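Local coordinates for Serpin48 (PDB 3OZQ), which inhibits the serine protease SPE as a highly specific serpin in the innate immunity of the beetle Tenebrio molitor, at residues A[134-139]-A[150-155]; A[234-239]-A[348-353]. All blocks are in the same frame, centred on the assembly; numbering follows the deposited sequence.

Contact 1 of 2, residues A[134-139]-A[150-155]; sequences KLMNAW and NLVDPE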
loop_
_atom_site.group_PDB
_atom_site.type_symbol
_atom_site.label_atom_id
_atom_site.label_comp_id
_atom_site.label_asym_id
_atom_site.label_seq_id
_atom_site.Cartn_x
_atom_site.Cartn_y
_atom_site.Cartn_z
ATOM N N LYS A 134 -16.002 -17.283 -2.031
ATOM C CA LYS A 134 -16.712 -16.905 -0.810
ATOM C C LYS A 134 -15.888 -17.186 0.452
ATOM O O LYS A 134 -15.842 -16.385 1.378
ATOM C CB LYS A 134 -18.070 -17.618 -0.725
ATOM C CG LYS A 134 -18.907 -17.133 0.446
ATOM C CD LYS A 134 -20.330 -17.663 0.413
ATOM C CE LYS A 134 -21.214 -16.901 1.403
ATOM N NZ LYS A 134 -21.503 -15.502 0.956
ATOM N N LEU A 135 -15.233 -18.333 0.471
ATOM C CA LEU A 135 -14.451 -18.773 1.617
ATOM C C LEU A 135 -13.322 -17.779 1.877
ATOM O O LEU A 135 -13.142 -17.310 3.002
ATOM C CB LEU A 135 -13.888 -20.174 1.341
ATOM C CG LEU A 135 -13.136 -21.022 2.374
ATOM C CD1 LEU A 135 -11.631 -20.784 2.306
ATOM C CD2 LEU A 135 -13.678 -20.805 3.783
ATOM N N MET A 136 -12.574 -17.467 0.826
ATOM C CA MET A 136 -11.459 -16.533 0.928
ATOM C C MET A 136 -11.961 -15.149 1.328
ATOM O O MET A 136 -11.415 -14.530 2.228
ATOM C CB MET A 136 -10.684 -16.479 -0.388
ATOM C CG MET A 136 -10.015 -17.793 -0.733
ATOM S SD MET A 136 -9.244 -17.833 -2.361
ATOM C CE MET A 136 -7.911 -16.693 -2.135
ATOM N N ASN A 137 -13.026 -14.683 0.680
ATOM C CA ASN A 137 -13.589 -13.372 0.997
ATOM C C ASN A 137 -14.139 -13.270 2.409
ATOM O O ASN A 137 -14.081 -12.211 3.025
ATOM C CB ASN A 137 -14.678 -12.989 -0.008
ATOM C CG ASN A 137 -14.125 -12.784 -1.399
ATOM O OD1 ASN A 137 -12.914 -12.625 -1.576
ATOM N ND2 ASN A 137 -15.003 -12.786 -2.397
ATOM N N ALA A 138 -14.694 -14.368 2.915
ATOM C CA ALA A 138 -15.308 -14.338 4.236
ATOM C C ALA A 138 -14.200 -14.229 5.268
ATOM O O ALA A 138 -14.345 -13.534 6.277
ATOM C CB ALA A 138 -16.161 -15.586 4.477
ATOM N N TRP A 139 -13.091 -14.905 4.991
ATOM C CA TRP A 139 -11.926 -14.853 5.855
ATOM C C TRP A 139 -11.414 -13.417 5.916
ATOM O O TRP A 139 -11.203 -12.867 6.995
ATOM C CB TRP A 139 -10.815 -15.787 5.367
ATOM C CG TRP A 139 -9.624 -15.756 6.293
ATOM C CD1 TRP A 139 -9.491 -16.433 7.471
ATOM C CD2 TRP A 139 -8.430 -14.970 6.145
ATOM N NE1 TRP A 139 -8.283 -16.134 8.056
ATOM C CE2 TRP A 139 -7.611 -15.241 7.262
ATOM C CE3 TRP A 139 -7.965 -14.084 5.165
ATOM C CZ2 TRP A 139 -6.355 -14.651 7.431
ATOM C CZ3 TRP A 139 -6.713 -13.495 5.337
ATOM C CH2 TRP A 139 -5.925 -13.784 6.460
ATOM N N ASN A 150 -15.532 -8.824 -0.788
ATOM C CA ASN A 150 -15.454 -9.265 -2.164
ATOM C C ASN A 150 -14.095 -9.037 -2.791
ATOM O O ASN A 150 -13.996 -8.564 -3.920
ATOM C CB ASN A 150 -16.536 -8.559 -2.983
ATOM C CG ASN A 150 -17.920 -8.982 -2.571
ATOM O OD1 ASN A 150 -18.361 -10.075 -2.917
ATOM N ND2 ASN A 150 -18.603 -8.139 -1.803
ATOM N N LEU A 151 -13.045 -9.367 -2.055
ATOM C CA LEU A 151 -11.702 -9.215 -2.587
ATOM C C LEU A 151 -11.509 -10.079 -3.827
ATOM O O LEU A 151 -11.064 -9.590 -4.863
ATOM C CB LEU A 151 -10.649 -9.550 -1.526
ATOM C CG LEU A 151 -9.205 -9.229 -1.927
ATOM C CD1 LEU A 151 -8.350 -8.897 -0.702
ATOM C CD2 LEU A 151 -8.602 -10.370 -2.733
ATOM N N VAL A 152 -11.843 -11.362 -3.706
ATOM C CA VAL A 152 -11.664 -12.337 -4.790
ATOM C C VAL A 152 -12.912 -12.346 -5.665
ATOM O O VAL A 152 -14.030 -12.547 -5.178
ATOM C CB VAL A 152 -11.425 -13.765 -4.249
ATOM C CG1 VAL A 152 -11.370 -14.793 -5.400
ATOM C CG2 VAL A 152 -10.141 -13.827 -3.406
ATOM N N ASP A 153 -12.713 -12.091 -6.949
ATOM C CA ASP A 153 -13.774 -12.221 -7.931
ATOM C C ASP A 153 -13.708 -13.641 -8.465
ATOM O O ASP A 153 -12.738 -14.008 -9.128
ATOM C CB ASP A 153 -13.570 -11.209 -9.054
ATOM C CG ASP A 153 -14.519 -11.428 -10.226
ATOM O OD1 ASP A 153 -14.687 -10.484 -11.014
ATOM O OD2 ASP A 153 -15.085 -12.537 -10.367
ATOM N N PRO A 154 -14.744 -14.449 -8.179
ATOM C CA PRO A 154 -14.693 -15.880 -8.477
ATOM C C PRO A 154 -14.308 -16.162 -9.927
ATOM O O PRO A 154 -13.783 -17.228 -10.234
ATOM C CB PRO A 154 -16.118 -16.354 -8.176
ATOM C CG PRO A 154 -16.950 -15.151 -8.255
ATOM C CD PRO A 154 -16.086 -14.037 -7.735
ATOM N N GLU A 155 -14.539 -15.200 -10.806
ATOM C CA GLU A 155 -14.196 -15.371 -12.209
ATOM C C GLU A 155 -12.697 -15.571 -12.457
ATOM O O GLU A 155 -12.309 -16.111 -13.494
ATOM C CB GLU A 155 -14.725 -14.194 -13.032
ATOM C CG GLU A 155 -16.250 -14.131 -13.093
ATOM C CD GLU A 155 -16.864 -15.299 -13.853
ATOM O OE1 GLU A 155 -17.086 -15.154 -15.073
ATOM O OE2 GLU A 155 -17.130 -16.356 -13.233
HETATM O O HOH W 1 -13.410 -9.780 1.051
#
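Asn-137, on the helix that lies across sheet A of the serpin fold (helix F in the usual nomenclature), meets the backbone of Val-152 in the linker that leads from this helix to strand 163-174. The side-chain amide reads both polar groups of one residue. Val-152 N donates to Asn-137 OD1 at 2.7 Å, with an N-H...O angle of 164° and the donor tilted 20° from the carbonyl plane. In return, Asn-137 ND2 donates to Val-152 O at 3.0 Å, nearly straight at 175°, with the acceptor in the plane of the amide and the N-H directed at a lone pair. OD1 also lies against the valine side chain, 3.3 Å from Val-152 CB. One residue back on the helix, Met-136 bends at its last torsion, which carries CE to 3.8 Å from Val-152 CG2; this side chain also rests on Tyr-98, Val-164 and Ile-166 of sheet A. A water adds a second link, donating to Asn-137 O and accepting from Leu-151 N, each at 3.2 Å. Leu-151 itself packs on Ile-166 and Ala-168. Because one end of the buried amide accepts and the other donates, its rotation is fixed: turned over, it would set NH2 against the N-H of Val-152 and oxygen against the carbonyl.

Contact 2 of 2, residues A[234-239]-A[348-353]; sequences IVLSNQ and KQFIVD
Leu-236 reaches from strand 234-237 to strand 348-351, with CB and one methyl on Phe-350 and the other methyl directed to Val-352. CB lies 3.7 Å from Phe-350 CZ, at the tip of the ring, and only slightly farther from CE1. CG stands anti to the backbone N (chi1 -177°), and from it the two methyls diverge. CD2 sits over the centre of the Phe-350 ring, 4.1 Å from the centroid and 12° off the ring normal, a CH-pi contact; the same methyl lies 3.4 Å from Ile-351 O in van der Waals contact. CD1 approaches Val-352 CG1 more loosely, at 4.4 Å.

The two strands run almost at right angles, 97° between their directions, with axes 9.1 Å apart, and no hydrogen bond joins them. In serpin terms, strand 231-237 belongs to sheet B, while strand 348-351, which pairs in parallel with strand 260-278, is the sheet C strand that follows the reactive-centre loop. Side chains therefore bridge the angle between sheets. Ile-234, two residues before Leu-236, takes the edge of the same ring: its CB is 3.6 Å from Phe-350 CZ, and its CG2 lies in the ring plane. That CG2 also comes to 4.2 Å from Val-352 CG2, where the chain makes an inverse gamma turn. An alanine in place of Phe-350 would probably open a gap between the strands, leaving Leu-236 CD2 without the ring face beneath it and Ile-234 without the ring edge. Around this pair, Phe-350 also touches Lys-220, Leu-222 and Val-264, Ile-234 packs on Phe-356 and Phe-358, and Ser-237 O accepts a hydrogen bond from His-354 NE2.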
loop_
_atom_site.group_PDB
_atom_site.type_symbol
_atom_site.label_atom_id
_atom_site.label_comp_id
_atom_site.label_asym_id
_atom_site.label_seq_id
_atom_site.Cartn_x
_atom_site.Cartn_y
_atom_site.Cartn_z
ATOM N N ILE A 234 1.620 14.938 0.989
ATOM C CA ILE A 234 0.993 15.341 -0.270
ATOM C C ILE A 234 2.064 15.925 -1.174
ATOM O O ILE A 234 2.878 16.732 -0.729
ATOM C CB ILE A 234 -0.079 16.451 -0.046
ATOM C CG1 ILE A 234 -1.027 16.072 1.094
ATOM C CG2 ILE A 234 -0.825 16.768 -1.332
ATOM C CD1 ILE A 234 -1.713 14.763 0.882
ATOM N N VAL A 235 2.079 15.506 -2.430
ATOM C CA VAL A 235 2.943 16.102 -3.435
ATOM C C VAL A 235 2.058 16.854 -4.420
ATOM O O VAL A 235 1.305 16.252 -5.190
ATOM C CB VAL A 235 3.792 15.060 -4.180
ATOM C CG1 VAL A 235 4.716 15.754 -5.175
ATOM C CG2 VAL A 235 4.600 14.219 -3.192
ATOM N N LEU A 236 2.158 18.182 -4.373
ATOM C CA LEU A 236 1.250 19.072 -5.075
ATOM C C LEU A 236 1.971 19.853 -6.168
ATOM O O LEU A 236 2.824 20.676 -5.876
ATOM C CB LEU A 236 0.657 20.047 -4.069
ATOM C CG LEU A 236 -0.386 21.028 -4.584
ATOM C CD1 LEU A 236 -1.596 20.263 -5.121
ATOM C CD2 LEU A 236 -0.787 21.997 -3.475
ATOM N N SER A 237 1.638 19.589 -7.427
ATOM C CA SER A 237 2.267 20.333 -8.510
ATOM C C SER A 237 1.860 21.804 -8.460
ATOM O O SER A 237 0.730 22.142 -8.081
ATOM C CB SER A 237 1.944 19.724 -9.870
ATOM O OG SER A 237 0.559 19.797 -10.166
ATOM N N ASN A 238 2.793 22.678 -8.827
ATOM C CA ASN A 238 2.531 24.117 -8.819
ATOM C C ASN A 238 1.475 24.511 -9.842
ATOM O O ASN A 238 0.724 25.458 -9.635
ATOM C CB ASN A 238 3.823 24.918 -9.018
ATOM C CG ASN A 238 4.644 25.021 -7.743
ATOM O OD1 ASN A 238 4.090 25.113 -6.642
ATOM N ND2 ASN A 238 5.970 25.002 -7.881
ATOM N N GLN A 239 1.406 23.768 -10.938
ATOM C CA GLN A 239 0.391 24.016 -11.951
ATOM C C GLN A 239 -0.806 23.063 -11.836
ATOM O O GLN A 239 -0.659 21.894 -11.472
ATOM C CB GLN A 239 1.015 23.959 -13.346
ATOM C CG GLN A 239 1.858 25.192 -13.673
ATOM C CD GLN A 239 1.092 26.489 -13.437
ATOM O OE1 GLN A 239 -0.100 26.586 -13.744
ATOM N NE2 GLN A 239 1.769 27.481 -12.869
ATOM N N LYS A 348 2.829 30.335 4.481
ATOM C CA LYS A 348 2.881 29.580 3.237
ATOM C C LYS A 348 1.486 29.014 2.955
ATOM O O LYS A 348 0.747 28.666 3.882
ATOM C CB LYS A 348 3.887 28.430 3.341
ATOM C CG LYS A 348 5.356 28.840 3.336
ATOM C CD LYS A 348 5.748 29.489 2.019
ATOM C CE LYS A 348 7.255 29.406 1.782
ATOM N NZ LYS A 348 8.040 29.917 2.938
ATOM N N GLN A 349 1.131 28.931 1.678
ATOM C CA GLN A 349 -0.151 28.368 1.268
ATOM C C GLN A 349 -0.007 26.946 0.696
ATOM O O GLN A 349 0.776 26.704 -0.228
ATOM C CB GLN A 349 -0.810 29.266 0.221
ATOM C CG GLN A 349 -0.997 30.722 0.669
ATOM C CD GLN A 349 -2.455 31.063 0.863
ATOM O OE1 GLN A 349 -3.178 31.320 -0.105
ATOM N NE2 GLN A 349 -2.907 31.047 2.115
ATOM N N PHE A 350 -0.764 26.009 1.246
ATOM C CA PHE A 350 -0.807 24.659 0.682
ATOM C C PHE A 350 -2.261 24.289 0.441
ATOM O O PHE A 350 -2.913 23.663 1.278
ATOM C CB PHE A 350 -0.122 23.650 1.594
ATOM C CG PHE A 350 0.205 22.336 0.915
ATOM C CD1 PHE A 350 1.377 22.183 0.175
ATOM C CD2 PHE A 350 -0.650 21.260 1.023
ATOM C CE1 PHE A 350 1.679 20.958 -0.458
ATOM C CE2 PHE A 350 -0.352 20.022 0.400
ATOM C CZ PHE A 350 0.809 19.883 -0.343
ATOM N N ILE A 351 -2.762 24.714 -0.711
ATOM C CA ILE A 351 -4.157 24.525 -1.072
ATOM C C ILE A 351 -4.254 23.394 -2.070
ATOM O O ILE A 351 -3.855 23.526 -3.233
ATOM C CB ILE A 351 -4.774 25.843 -1.638
ATOM C CG1 ILE A 351 -4.649 26.957 -0.595
ATOM C CG2 ILE A 351 -6.235 25.640 -2.080
ATOM C CD1 ILE A 351 -4.722 28.363 -1.181
ATOM N N VAL A 352 -4.762 22.262 -1.592
ATOM C CA VAL A 352 -4.851 21.058 -2.399
ATOM C C VAL A 352 -6.173 21.058 -3.160
ATOM O O VAL A 352 -7.176 20.525 -2.690
ATOM C CB VAL A 352 -4.712 19.795 -1.522
ATOM C CG1 VAL A 352 -4.594 18.554 -2.396
ATOM C CG2 VAL A 352 -3.501 19.918 -0.577
ATOM N N ASP A 353 -6.161 21.654 -4.350
ATOM C CA ASP A 353 -7.396 21.983 -5.061
ATOM C C ASP A 353 -7.286 21.587 -6.515
ATOM O O ASP A 353 -7.988 22.116 -7.375
ATOM C CB ASP A 353 -7.713 23.481 -4.932
ATOM C CG ASP A 353 -6.821 24.352 -5.809
ATOM O OD1 ASP A 353 -5.750 23.881 -6.247
ATOM O OD2 ASP A 353 -7.190 25.526 -6.052
#

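Overall arrangement
From the N terminus, the chain lays down strands 90-100 and 120-124 of sheet A before helix 129-143, and contact 1 then closes a short loop of ten residues, holding the linker against the helix just ahead of strand 163-174. It has closed well before contact 2 opens in strand 231-237, so the two stand in series and neither nest nor cross. Contact 2 spans 108 residues, including strands 260-278 and 310-321, and returns at strand 348-351 to join sheets B and C. Their centres are 39 Å apart, on opposite sides of the chain's centre, and their nearest atoms are about 25 Å from each other.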